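PCF11 protein (Saccharomyces cerevisiae, PDB 1SZ9) binds the carboxy-terminal domain of RNA polymerase II through its CTD-interacting domain and probably takes part in processing the 3' ends of mRNA. Local coordinates at residues Glu18-Asn22 with Gln59-Tyr65; Phe64-Asp68 with Met108-Trp112; Leu86-Tyr90 with Ala127-Ile131. One frame throughout, in Å; residues are numbered along the deposited sequence.

In the fold
Two of the three contacts are buried; contact 1 is only partly so and lies toward the surface. Contacts 1 and 2 both use helix 57-73, their segments overlapping at Phe64 and Tyr65, of which Tyr65 takes part in both; the first lays a loop on that helix, the second sets it beside helix 99-112. Contact 3 joins helix 86-95 to helix 125-137 on the opposite side of the chain's centre from contact 1, and meets contact 2 through Phe109, which packs on Ile131. Chemistry follows place: contact 1 sets rings and aliphatic groups against loop backbone and adds a water bridge, contact 2 combines a tryptophan-aspartate hydrogen bond with sulfur-aromatic packing, and contact 3 is aliphatic and aromatic throughout.

Contact 1: residues Glu18-Asn22 with Gln59-Tyr65; sequences ELTFN and QKLYAFY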
loop_
_atom_site.group_PDB
_atom_site.type_symbol
_atom_site.label_atom_id
_atom_site.label_comp_id
_atom_site.label_asym_id
_atom_site.label_seq_id
_atom_site.Cartn_x
_atom_site.Cartn_y
_atom_site.Cartn_z
ATOM N N GLU A 18 -10.064 -4.465 -10.910
ATOM C CA GLU A 18 -11.414 -4.032 -10.584
ATOM C C GLU A 18 -11.442 -2.997 -9.446
ATOM O O GLU A 18 -12.503 -2.466 -9.122
ATOM C CB GLU A 18 -12.270 -5.241 -10.203
ATOM C CG GLU A 18 -12.634 -6.169 -11.358
ATOM C CD GLU A 18 -13.410 -5.454 -12.444
ATOM O OE1 GLU A 18 -14.404 -4.768 -12.118
ATOM O OE2 GLU A 18 -13.023 -5.573 -13.624
ATOM N N LEU A 19 -10.282 -2.716 -8.855
ATOM C CA LEU A 19 -10.193 -1.763 -7.727
ATOM C C LEU A 19 -10.212 -0.314 -8.208
ATOM O O LEU A 19 -9.194 0.387 -8.151
ATOM C CB LEU A 19 -8.910 -1.983 -6.937
ATOM C CG LEU A 19 -8.982 -2.292 -5.442
ATOM C CD1 LEU A 19 -7.637 -1.934 -4.835
ATOM C CD2 LEU A 19 -10.118 -1.548 -4.742
ATOM N N THR A 20 -11.379 0.118 -8.668
ATOM C CA THR A 20 -11.559 1.464 -9.193
ATOM C C THR A 20 -12.187 2.397 -8.155
ATOM O O THR A 20 -12.393 3.578 -8.406
ATOM C CB THR A 20 -12.441 1.422 -10.444
ATOM O OG1 THR A 20 -13.697 0.830 -10.110
ATOM C CG2 THR A 20 -11.772 0.588 -11.531
ATOM N N PHE A 21 -12.501 1.842 -6.992
ATOM C CA PHE A 21 -13.067 2.606 -5.895
ATOM C C PHE A 21 -12.682 1.851 -4.608
ATOM O O PHE A 21 -12.017 0.800 -4.671
ATOM C CB PHE A 21 -14.594 2.764 -6.041
ATOM C CG PHE A 21 -15.371 1.466 -5.939
ATOM C CD1 PHE A 21 -15.391 0.560 -6.995
ATOM C CD2 PHE A 21 -16.065 1.149 -4.771
ATOM C CE1 PHE A 21 -16.086 -0.639 -6.890
ATOM C CE2 PHE A 21 -16.759 -0.042 -4.656
ATOM C CZ PHE A 21 -16.768 -0.937 -5.715
ATOM N N ASN A 22 -13.060 2.397 -3.459
ATOM C CA ASN A 22 -12.727 1.793 -2.177
ATOM C C ASN A 22 -13.664 0.621 -1.934
ATOM O O ASN A 22 -14.633 0.716 -1.177
ATOM C CB ASN A 22 -12.834 2.837 -1.061
ATOM C CG ASN A 22 -12.396 2.295 0.294
ATOM O OD1 ASN A 22 -11.848 1.193 0.395
ATOM N ND2 ASN A 22 -12.632 3.073 1.338
ATOM N N GLN A 59 -7.629 6.247 -8.210
ATOM C CA GLN A 59 -7.436 4.818 -8.114
ATOM C C GLN A 59 -6.137 4.447 -7.415
ATOM O O GLN A 59 -6.035 3.358 -6.858
ATOM C CB GLN A 59 -7.531 4.185 -9.510
ATOM C CG GLN A 59 -8.962 4.184 -10.081
ATOM C CD GLN A 59 -9.025 3.676 -11.515
ATOM O OE1 GLN A 59 -8.320 2.731 -11.887
ATOM N NE2 GLN A 59 -9.884 4.293 -12.327
ATOM N N LYS A 60 -5.153 5.345 -7.418
ATOM C CA LYS A 60 -3.884 5.061 -6.759
ATOM C C LYS A 60 -4.101 4.890 -5.244
ATOM O O LYS A 60 -3.426 4.072 -4.600
ATOM C CB LYS A 60 -2.855 6.180 -6.996
ATOM C CG LYS A 60 -2.357 6.366 -8.448
ATOM C CD LYS A 60 -1.262 7.443 -8.480
ATOM C CE LYS A 60 -0.780 7.772 -9.913
ATOM N NZ LYS A 60 -0.359 6.566 -10.717
ATOM N N LEU A 61 -5.030 5.668 -4.687
ATOM C CA LEU A 61 -5.345 5.588 -3.258
ATOM C C LEU A 61 -5.882 4.209 -2.894
ATOM O O LEU A 61 -5.466 3.620 -1.918
ATOM C CB LEU A 61 -6.401 6.630 -2.857
ATOM C CG LEU A 61 -6.857 6.612 -1.383
ATOM C CD1 LEU A 61 -5.650 6.893 -0.471
ATOM C CD2 LEU A 61 -7.963 7.658 -1.133
ATOM N N TYR A 62 -6.811 3.702 -3.693
ATOM C CA TYR A 62 -7.413 2.408 -3.391
ATOM C C TYR A 62 -6.412 1.262 -3.483
ATOM O O TYR A 62 -6.506 0.296 -2.727
ATOM C CB TYR A 62 -8.634 2.202 -4.288
ATOM C CG TYR A 62 -9.521 3.433 -4.270
ATOM C CD1 TYR A 62 -9.967 3.980 -3.062
ATOM C CD2 TYR A 62 -9.878 4.077 -5.455
ATOM C CE1 TYR A 62 -10.748 5.149 -3.041
ATOM C CE2 TYR A 62 -10.653 5.233 -5.453
ATOM C CZ TYR A 62 -11.082 5.766 -4.243
ATOM O OH TYR A 62 -11.821 6.924 -4.250
ATOM N N ALA A 63 -5.431 1.388 -4.375
ATOM C CA ALA A 63 -4.385 0.369 -4.498
ATOM C C ALA A 63 -3.525 0.453 -3.226
ATOM O O ALA A 63 -3.065 -0.569 -2.708
ATOM C CB ALA A 63 -3.514 0.625 -5.755
ATOM N N PHE A 64 -3.285 1.668 -2.738
ATOM C CA PHE A 64 -2.529 1.825 -1.485
ATOM C C PHE A 64 -3.359 1.251 -0.317
ATOM O O PHE A 64 -2.798 0.771 0.670
ATOM C CB PHE A 64 -2.206 3.301 -1.209
ATOM C CG PHE A 64 -0.731 3.625 -1.285
ATOM C CD1 PHE A 64 0.169 3.065 -0.374
ATOM C CD2 PHE A 64 -0.245 4.505 -2.257
ATOM C CE1 PHE A 64 1.528 3.371 -0.422
ATOM C CE2 PHE A 64 1.119 4.822 -2.319
ATOM C CZ PHE A 64 2.010 4.251 -1.395
ATOM N N TYR A 65 -4.688 1.309 -0.410
ATOM C CA TYR A 65 -5.506 0.726 0.673
ATOM C C TYR A 65 -5.363 -0.787 0.622
ATOM O O TYR A 65 -5.405 -1.454 1.648
ATOM C CB TYR A 65 -6.985 1.121 0.569
ATOM C CG TYR A 65 -7.305 2.548 0.987
ATOM C CD1 TYR A 65 -6.353 3.364 1.611
ATOM C CD2 TYR A 65 -8.580 3.075 0.784
ATOM C CE1 TYR A 65 -6.681 4.689 2.026
ATOM C CE2 TYR A 65 -8.911 4.375 1.191
ATOM C CZ TYR A 65 -7.955 5.171 1.813
ATOM O OH TYR A 65 -8.311 6.431 2.254
HETATM O O HOH W 1 -6.553 0.792 -7.758
#
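Tyr62 meets the backbone of Phe21 and Asn22 where, in the all-helical CID fold, the loop between helices 3-16 and 24-36 passes helix 57-73; Leu19 forms the centre of an inverse gamma turn in that loop. Much of the packing is ring on peptide. Phe21 C and Asn22 N lie over one face of Tyr62, each displaced toward the rim, and Phe21 CA comes within 3.5 Å of Tyr62 CD2, so a broad flat side chain suits a flat stretch of peptide. With CG anti to the backbone N (chi1 -176°), the Asn22 side chain crosses that of Tyr65 at about a right angle, its amide plane turned 59° from the ring, with OD1 at the ring edge, 3.8 Å from Tyr65 CD2.

Side chains of the loop also pack on the helix. Buried Leu19 uses both branches, CD1 against the Tyr62 carbonyl (CD1 to O 3.3 Å) and CD2 against Tyr62 CB (4.1 Å). Small Ala63 lets CD1 come near its CA, while its methyl also meets helix 41-54. Thr20 and Gln59 run alongside each other, Thr20 CG2 touching the amide of Gln59.

No direct hydrogen bond links loop to helix. A water instead donates to Leu19 O at 2.7 Å and to Gln59 O at 2.8 Å, the latter also accepting from Ala63 N.

Contact 2: residues Phe64-Asp68 with Met108-Trp112; sequences FYALD and MFKLW
Trp112 gives its indole N-H to the carboxylate of Asp68, the one direct hydrogen bond in a mainly apolar interface between two nearly parallel helices of the CID fold. Trp112 NE1 stands 2.8 Å from Asp68 OD1, and the bond is clearly bent, with an N-H...O angle of 138°. It uses the anti lone pair of OD1, the one turned away from OD2, and the carboxylate is nearly coplanar with the indole, although OD1 sits slightly out of the ring plane. A water donates a second hydrogen bond to Asp68 OD1 and another, at 2.6 Å, to Met108 O, so one carboxylate oxygen is gripped twice and the backbone of helix 99-112 is tied in as well. Asp68 CG is anti to the backbone N (chi1 -178°), which carries the short side chain out toward the indole; OD2 has a long, weak ion pair with Lys72.

The segment axes are 11.9 Å apart and 14° from parallel, a spacing that calls for long side chains to bridge it. Met108 suits this because its unbranched, extended chain carries SD out to Phe64 and Tyr65, and the bend at the last torsion (chi3) turns CE onto Phe64. SD lies at the edge of Tyr65, 4.1 Å from Tyr65 CD1, and approaches Phe64 obliquely, making Met-aromatic contacts with both. CE fits against Phe64, 3.8 Å from Phe64 CD1.

Beyond the methionine, Phe64 and Trp112 cross at about a right angle. Phe123 packs edge-to-face with the indole, and Leu86 and Leu128 also touch it. Phe64 CE1 lies in the indole plane at the rim, 3.7 Å from Trp112 CH2.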
loop_
_atom_site.group_PDB
_atom_site.type_symbol
_atom_site.label_atom_id
_atom_site.label_comp_id
_atom_site.label_asym_id
_atom_site.label_seq_id
_atom_site.Cartn_x
_atom_site.Cartn_y
_atom_site.Cartn_z
ATOM N N PHE A 64 -3.285 1.668 -2.738
ATOM C CA PHE A 64 -2.529 1.825 -1.485
ATOM C C PHE A 64 -3.359 1.251 -0.317
ATOM O O PHE A 64 -2.798 0.771 0.670
ATOM C CB PHE A 64 -2.206 3.301 -1.209
ATOM C CG PHE A 64 -0.731 3.625 -1.285
ATOM C CD1 PHE A 64 0.169 3.065 -0.374
ATOM C CD2 PHE A 64 -0.245 4.505 -2.257
ATOM C CE1 PHE A 64 1.528 3.371 -0.422
ATOM C CE2 PHE A 64 1.119 4.822 -2.319
ATOM C CZ PHE A 64 2.010 4.251 -1.395
ATOM N N TYR A 65 -4.688 1.309 -0.410
ATOM C CA TYR A 65 -5.506 0.726 0.673
ATOM C C TYR A 65 -5.363 -0.787 0.622
ATOM O O TYR A 65 -5.405 -1.454 1.648
ATOM C CB TYR A 65 -6.985 1.121 0.569
ATOM C CG TYR A 65 -7.305 2.548 0.987
ATOM C CD1 TYR A 65 -6.353 3.364 1.611
ATOM C CD2 TYR A 65 -8.580 3.075 0.784
ATOM C CE1 TYR A 65 -6.681 4.689 2.026
ATOM C CE2 TYR A 65 -8.911 4.375 1.191
ATOM C CZ TYR A 65 -7.955 5.171 1.813
ATOM O OH TYR A 65 -8.311 6.431 2.254
ATOM N N ALA A 66 -5.166 -1.336 -0.578
ATOM C CA ALA A 66 -4.948 -2.776 -0.704
ATOM C C ALA A 66 -3.605 -3.122 -0.010
ATOM O O ALA A 66 -3.519 -4.069 0.776
ATOM C CB ALA A 66 -4.900 -3.165 -2.175
ATOM N N LEU A 67 -2.568 -2.348 -0.322
ATOM C CA LEU A 67 -1.235 -2.509 0.262
ATOM C C LEU A 67 -1.337 -2.402 1.797
ATOM O O LEU A 67 -0.765 -3.203 2.531
ATOM C CB LEU A 67 -0.312 -1.398 -0.267
ATOM C CG LEU A 67 1.168 -1.342 0.158
ATOM C CD1 LEU A 67 1.967 -0.512 -0.867
ATOM C CD2 LEU A 67 1.310 -0.728 1.557
ATOM N N ASP A 68 -2.081 -1.401 2.255
ATOM C CA ASP A 68 -2.291 -1.156 3.679
ATOM C C ASP A 68 -2.973 -2.354 4.371
ATOM O O ASP A 68 -2.531 -2.800 5.423
ATOM C CB ASP A 68 -3.174 0.091 3.855
ATOM C CG ASP A 68 -3.395 0.451 5.308
ATOM O OD1 ASP A 68 -2.489 1.037 5.930
ATOM O OD2 ASP A 68 -4.476 0.143 5.836
ATOM N N MET A 108 -3.560 7.711 6.413
ATOM C CA MET A 108 -3.062 6.350 6.258
ATOM C C MET A 108 -1.648 6.241 6.831
ATOM O O MET A 108 -1.323 5.272 7.531
ATOM C CB MET A 108 -3.074 5.946 4.776
ATOM C CG MET A 108 -2.452 4.578 4.480
ATOM S SD MET A 108 -2.473 4.267 2.689
ATOM C CE MET A 108 -1.187 5.507 2.142
ATOM N N PHE A 109 -0.814 7.230 6.527
ATOM C CA PHE A 109 0.561 7.273 7.040
ATOM C C PHE A 109 0.563 7.344 8.580
ATOM O O PHE A 109 1.354 6.673 9.246
ATOM C CB PHE A 109 1.280 8.491 6.469
ATOM C CG PHE A 109 2.563 8.825 7.173
ATOM C CD1 PHE A 109 3.705 8.035 6.990
ATOM C CD2 PHE A 109 2.613 9.887 8.066
ATOM C CE1 PHE A 109 4.877 8.296 7.695
ATOM C CE2 PHE A 109 3.791 10.158 8.783
ATOM C CZ PHE A 109 4.920 9.357 8.598
ATOM N N LYS A 110 -0.314 8.177 9.139
ATOM C CA LYS A 110 -0.411 8.293 10.585
ATOM C C LYS A 110 -0.663 6.935 11.236
ATOM O O LYS A 110 -0.050 6.610 12.243
ATOM C CB LYS A 110 -1.545 9.237 10.990
ATOM C CG LYS A 110 -1.197 10.721 10.983
ATOM C CD LYS A 110 -2.374 11.482 11.576
ATOM C CE LYS A 110 -2.110 12.960 11.696
ATOM N NZ LYS A 110 -3.252 13.581 12.422
ATOM N N LEU A 111 -1.563 6.140 10.662
ATOM C CA LEU A 111 -1.844 4.830 11.249
ATOM C C LEU A 111 -0.680 3.861 11.055
ATOM O O LEU A 111 -0.565 2.896 11.807
ATOM C CB LEU A 111 -3.135 4.239 10.671
ATOM C CG LEU A 111 -4.393 5.071 10.920
ATOM C CD1 LEU A 111 -5.596 4.333 10.350
ATOM C CD2 LEU A 111 -4.588 5.322 12.420
ATOM N N TRP A 112 0.191 4.105 10.068
ATOM C CA TRP A 112 1.340 3.209 9.882
ATOM C C TRP A 112 2.311 3.356 11.059
ATOM O O TRP A 112 3.091 2.458 11.324
ATOM C CB TRP A 112 2.124 3.492 8.586
ATOM C CG TRP A 112 1.427 3.130 7.290
ATOM C CD1 TRP A 112 0.368 2.282 7.129
ATOM C CD2 TRP A 112 1.781 3.584 5.980
ATOM N NE1 TRP A 112 0.040 2.177 5.787
ATOM C CE2 TRP A 112 0.892 2.969 5.065
ATOM C CE3 TRP A 112 2.763 4.456 5.490
ATOM C CZ2 TRP A 112 0.959 3.199 3.677
ATOM C CZ3 TRP A 112 2.831 4.684 4.110
ATOM C CH2 TRP A 112 1.931 4.056 3.224
HETATM O O HOH W 2 -2.945 3.183 7.640
#

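Contact 3: residues Leu86-Tyr90 with Ala127-Ile131; sequences LFNLY and ALEKI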
loop_
_atom_site.group_PDB
_atom_site.type_symbol
_atom_site.label_atom_id
_atom_site.label_comp_id
_atom_site.label_asym_id
_atom_site.label_seq_id
_atom_site.Cartn_x
_atom_site.Cartn_y
_atom_site.Cartn_z
ATOM N N LEU A 86 8.406 1.823 -0.573
ATOM C CA LEU A 86 7.357 2.587 0.110
ATOM C C LEU A 86 7.506 4.096 0.013
ATOM O O LEU A 86 6.592 4.781 -0.396
ATOM C CB LEU A 86 7.288 2.196 1.588
ATOM C CG LEU A 86 6.050 2.738 2.312
ATOM C CD1 LEU A 86 4.806 2.022 1.775
ATOM C CD2 LEU A 86 6.195 2.524 3.829
ATOM N N PHE A 87 8.662 4.619 0.395
ATOM C CA PHE A 87 8.877 6.060 0.332
ATOM C C PHE A 87 8.759 6.639 -1.083
ATOM O O PHE A 87 8.058 7.631 -1.286
ATOM C CB PHE A 87 10.242 6.425 0.920
ATOM C CG PHE A 87 10.660 7.824 0.622
ATOM C CD1 PHE A 87 9.918 8.905 1.105
ATOM C CD2 PHE A 87 11.797 8.075 -0.151
ATOM C CE1 PHE A 87 10.299 10.220 0.827
ATOM C CE2 PHE A 87 12.187 9.390 -0.439
ATOM C CZ PHE A 87 11.435 10.466 0.055
ATOM N N ASN A 88 9.460 6.053 -2.055
ATOM C CA ASN A 88 9.373 6.563 -3.424
ATOM C C ASN A 88 7.955 6.451 -3.960
ATOM O O ASN A 88 7.469 7.359 -4.611
ATOM C CB ASN A 88 10.329 5.818 -4.365
ATOM C CG ASN A 88 11.780 6.153 -4.091
ATOM O OD1 ASN A 88 12.070 7.108 -3.382
ATOM N ND2 ASN A 88 12.698 5.377 -4.662
ATOM N N LEU A 89 7.299 5.324 -3.695
ATOM C CA LEU A 89 5.927 5.126 -4.156
ATOM C C LEU A 89 4.963 6.132 -3.523
ATOM O O LEU A 89 4.114 6.705 -4.194
ATOM C CB LEU A 89 5.448 3.700 -3.827
ATOM C CG LEU A 89 5.752 2.630 -4.881
ATOM C CD1 LEU A 89 5.329 1.254 -4.370
ATOM C CD2 LEU A 89 5.020 2.977 -6.173
ATOM N N TYR A 90 5.101 6.323 -2.221
ATOM C CA TYR A 90 4.245 7.231 -1.489
ATOM C C TYR A 90 4.406 8.670 -1.963
ATOM O O TYR A 90 3.427 9.340 -2.274
ATOM C CB TYR A 90 4.544 7.125 0.010
ATOM C CG TYR A 90 3.632 7.980 0.877
ATOM C CD1 TYR A 90 3.831 9.352 0.999
ATOM C CD2 TYR A 90 2.562 7.412 1.558
ATOM C CE1 TYR A 90 2.980 10.140 1.787
ATOM C CE2 TYR A 90 1.716 8.182 2.340
ATOM C CZ TYR A 90 1.931 9.545 2.452
ATOM O OH TYR A 90 1.100 10.301 3.242
ATOM N N ALA A 127 11.936 4.180 5.976
ATOM C CA ALA A 127 10.933 4.601 5.010
ATOM C C ALA A 127 9.963 5.626 5.625
ATOM O O ALA A 127 9.708 6.674 5.037
ATOM C CB ALA A 127 10.164 3.384 4.510
ATOM N N LEU A 128 9.448 5.319 6.815
ATOM C CA LEU A 128 8.512 6.188 7.516
ATOM C C LEU A 128 9.101 7.552 7.879
ATOM O O LEU A 128 8.393 8.552 7.829
ATOM C CB LEU A 128 7.978 5.485 8.780
ATOM C CG LEU A 128 7.131 4.238 8.499
ATOM C CD1 LEU A 128 6.629 3.632 9.792
ATOM C CD2 LEU A 128 5.942 4.610 7.600
ATOM N N GLU A 129 10.382 7.595 8.255
ATOM C CA GLU A 129 11.043 8.863 8.590
ATOM C C GLU A 129 11.171 9.721 7.333
ATOM O O GLU A 129 10.967 10.928 7.390
ATOM C CB GLU A 129 12.459 8.635 9.144
ATOM C CG GLU A 129 12.531 8.077 10.560
ATOM C CD GLU A 129 13.973 7.755 10.971
ATOM O OE1 GLU A 129 14.863 8.615 10.744
ATOM O OE2 GLU A 129 14.217 6.649 11.514
ATOM N N LYS A 130 11.541 9.097 6.212
ATOM C CA LYS A 130 11.678 9.816 4.947
ATOM C C LYS A 130 10.317 10.370 4.504
ATOM O O LYS A 130 10.239 11.473 3.965
ATOM C CB LYS A 130 12.219 8.906 3.841
ATOM C CG LYS A 130 13.712 8.570 3.883
ATOM C CD LYS A 130 14.079 7.866 2.562
ATOM C CE LYS A 130 15.484 7.255 2.531
ATOM N NZ LYS A 130 16.579 8.267 2.461
ATOM N N ILE A 131 9.254 9.595 4.713
ATOM C CA ILE A 131 7.914 10.057 4.338
ATOM C C ILE A 131 7.526 11.226 5.233
ATOM O O ILE A 131 6.963 12.219 4.767
ATOM C CB ILE A 131 6.850 8.936 4.476
ATOM C CG1 ILE A 131 7.019 7.928 3.341
ATOM C CG2 ILE A 131 5.430 9.544 4.434
ATOM C CD1 ILE A 131 6.157 6.653 3.511
#
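Phe87 and Lys130 cross at about a right angle, with the aliphatic part of the lysine spread over one face of the phenyl ring. Lys130 CB is 3.7 Å from the centre of the Phe87 ring and 16° off its normal, a CH-pi contact, while CD continues over the same ring to lie 3.6 Å from Phe87 CD2. The lysine suits this border position: its methylenes pack while the ammonium end extends off the interface. Ile131 meets the same ring differently, at the edge, with CG1 in the ring plane and 3.8 Å from Phe87 CD1. Because Phe87 CG is anti to the backbone N (chi1 167°), the ring is swung across to the other helix and can receive both neighbours. With an alanine here, the methylenes of Lys130 would probably lose their aromatic support and a gap would open beside Ile131 CG1.

Ile131 also stands at about a right angle to Tyr90. Its CG2 lies over a face of the tyrosine, 3.7 Å from Tyr90 CE1, in a second CH-pi contact, whereas CD1 reaches Leu86 CG at 4.1 Å. A branched side chain is thus able to serve three partners. Small Ala127 permits close approach, its CB touching Leu86 CD2 where the two backbones are nearest.

The segments run 30° from parallel with axes 9.1 Å apart, consistent with the arm-repeat-like helical architecture of this CTD-interacting domain. Helix 99-112 packs against both, its Phe109 touching Tyr90, Leu128 and Ile131, and Tyr90 OH makes a weak hydrogen bond to Leu105 O of that helix.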